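Local atomic coordinates of protein involved in catabolism of external DNA (Legionella pneumophila subsp. pneumophila, PDB entry 2OO3), a protein that probably methylates N6 of a single adenine in 23S ribosomal RNA, with S-adenosyl-L-methionine as the methyl donor. Residues 37-42 and 162-167. Numbering follows the deposited sequence.
Sequences LFYLET and LIFIDP
Tyr39 and Leu162 stand side by side on one face of a parallel strand pair, the leucine's CD2 meeting the ring edge, in plane, 3.8 Å from Tyr39 CD1. With its CG anti to the backbone N (chi1 173°), the tyrosine runs alongside the next strand, and its OH reaches 3.9 Å from Phe164 CB. That hydroxyl donates a short hydrogen bond to Glu41 OE1, 2.5 Å away on the anti side of the carboxylate. Glu41 extends beside Phe164, its CG near the plane of the phenyl edge and its carboxylate turned 63° from the ring; OE2 accepts a second bond, from Ser44. Across the other face, Leu40 CD2 packs against Ile163 CG2 at 4.1 Å, with Leu150 of helix 146-153 laid over both.

Between the two faces, Leu162 N donates to Phe38 O, Leu40 N to Leu162 O and Phe164 N to Leu40 O. The strands part at their carboxyl ends: Thr42 N reaches Phe164 O only weakly, at 3.4 Å. Thr42 OG1, between backbone N and carbonyl carbon (chi1 47°), lies 3.3 Å from Ile165 CG2.

In this Rossmann-like methyltransferase sheet, a water spans the widening ends, from Phe164 O to the N of Asp166, the predicted proton acceptor, whose OD1 Lys19 salt-bridges. Bonds from Tyr39 and Ser44 satisfy the buried Glu41 carboxylate and fix its rotation, which probably helps shape the edge of the predicted cofactor site near Ser102.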
# COMPACT_ATOMS: atom_id res chain seq x y z
N LEU A 37 -6.12 -16.45 4.62
CA LEU A 37 -5.41 -15.63 3.67
C LEU A 37 -3.97 -15.54 4.14
O LEU A 37 -3.69 -15.35 5.35
CB LEU A 37 -6.07 -14.22 3.61
CG LEU A 37 -5.44 -13.11 2.74
CD1 LEU A 37 -5.57 -13.41 1.24
CD2 LEU A 37 -6.06 -11.74 3.04
N PHE A 38 -3.03 -15.72 3.21
CA PHE A 38 -1.64 -15.36 3.45
C PHE A 38 -1.44 -13.86 3.11
O PHE A 38 -1.77 -13.43 1.99
CB PHE A 38 -0.74 -16.20 2.54
CG PHE A 38 0.72 -15.97 2.72
CD1 PHE A 38 1.30 -16.03 3.99
CD2 PHE A 38 1.54 -15.73 1.63
CE1 PHE A 38 2.64 -15.85 4.18
CE2 PHE A 38 2.94 -15.52 1.82
CZ PHE A 38 3.47 -15.57 3.09
N TYR A 39 -0.91 -13.09 4.05
CA TYR A 39 -0.65 -11.69 3.79
C TYR A 39 0.86 -11.50 3.87
O TYR A 39 1.47 -11.74 4.91
CB TYR A 39 -1.37 -10.80 4.83
CG TYR A 39 -1.00 -9.35 4.71
CD1 TYR A 39 -1.59 -8.53 3.72
CD2 TYR A 39 -0.06 -8.77 5.57
CE1 TYR A 39 -1.25 -7.19 3.60
CE2 TYR A 39 0.29 -7.39 5.46
CZ TYR A 39 -0.32 -6.63 4.47
OH TYR A 39 -0.02 -5.30 4.32
N LEU A 40 1.46 -11.09 2.76
CA LEU A 40 2.92 -10.90 2.68
C LEU A 40 3.29 -9.44 2.38
O LEU A 40 2.85 -8.88 1.36
CB LEU A 40 3.51 -11.84 1.60
CG LEU A 40 4.97 -11.63 1.19
CD1 LEU A 40 5.88 -11.91 2.39
CD2 LEU A 40 5.28 -12.57 0.07
N GLU A 41 4.10 -8.84 3.26
CA GLU A 41 4.71 -7.55 2.97
C GLU A 41 6.18 -7.69 2.73
O GLU A 41 6.90 -8.26 3.55
CB GLU A 41 4.49 -6.53 4.09
CG GLU A 41 3.12 -5.93 4.14
CD GLU A 41 3.00 -4.91 5.28
OE1 GLU A 41 1.90 -4.67 5.81
OE2 GLU A 41 4.06 -4.36 5.64
N THR A 42 6.64 -7.14 1.61
CA THR A 42 8.07 -7.22 1.23
C THR A 42 8.90 -6.12 1.94
O THR A 42 10.10 -6.28 2.16
CB THR A 42 8.22 -7.06 -0.32
OG1 THR A 42 7.43 -5.94 -0.75
CG2 THR A 42 7.68 -8.29 -1.10
N LEU A 162 -2.57 -12.06 -0.40
CA LEU A 162 -2.38 -10.65 -0.73
C LEU A 162 -0.89 -10.29 -0.53
O LEU A 162 -0.32 -10.47 0.56
CB LEU A 162 -3.29 -9.79 0.13
CG LEU A 162 -3.01 -8.27 0.07
CD1 LEU A 162 -3.05 -7.76 -1.38
CD2 LEU A 162 -4.00 -7.53 0.98
N ILE A 163 -0.24 -9.86 -1.61
CA ILE A 163 1.18 -9.54 -1.56
C ILE A 163 1.26 -8.02 -1.75
O ILE A 163 0.89 -7.50 -2.80
CB ILE A 163 1.97 -10.32 -2.65
CG1 ILE A 163 1.82 -11.86 -2.47
CG2 ILE A 163 3.44 -10.02 -2.53
CD1 ILE A 163 0.72 -12.50 -3.37
N PHE A 164 1.70 -7.33 -0.71
CA PHE A 164 1.69 -5.87 -0.67
C PHE A 164 3.13 -5.41 -0.68
O PHE A 164 3.87 -5.66 0.25
CB PHE A 164 0.96 -5.35 0.59
CG PHE A 164 0.74 -3.86 0.61
CD1 PHE A 164 -0.24 -3.25 -0.22
CD2 PHE A 164 1.48 -3.06 1.46
CE1 PHE A 164 -0.44 -1.86 -0.19
CE2 PHE A 164 1.29 -1.65 1.48
CZ PHE A 164 0.33 -1.06 0.67
N ILE A 165 3.50 -4.76 -1.78
CA ILE A 165 4.89 -4.40 -2.07
C ILE A 165 5.10 -2.90 -2.07
O ILE A 165 4.58 -2.19 -2.94
CB ILE A 165 5.29 -5.00 -3.44
CG1 ILE A 165 5.06 -6.52 -3.41
CG2 ILE A 165 6.75 -4.69 -3.74
CD1 ILE A 165 5.02 -7.20 -4.75
N ASP A 166 5.84 -2.41 -1.08
CA ASP A 166 6.03 -0.97 -0.91
C ASP A 166 7.51 -0.57 -0.92
O ASP A 166 8.05 -0.18 0.10
CB ASP A 166 5.32 -0.51 0.38
CG ASP A 166 5.31 1.00 0.56
OD1 ASP A 166 5.51 1.76 -0.44
OD2 ASP A 166 5.11 1.40 1.73
N PRO A 167 8.17 -0.64 -2.10
CA PRO A 167 9.62 -0.33 -2.15
C PRO A 167 9.90 1.14 -1.94
O PRO A 167 9.01 1.96 -2.18
CB PRO A 167 10.04 -0.73 -3.58
CG PRO A 167 8.84 -1.51 -4.15
CD PRO A 167 7.64 -0.97 -3.44
O HOH W 1 5.56 -3.96 1.39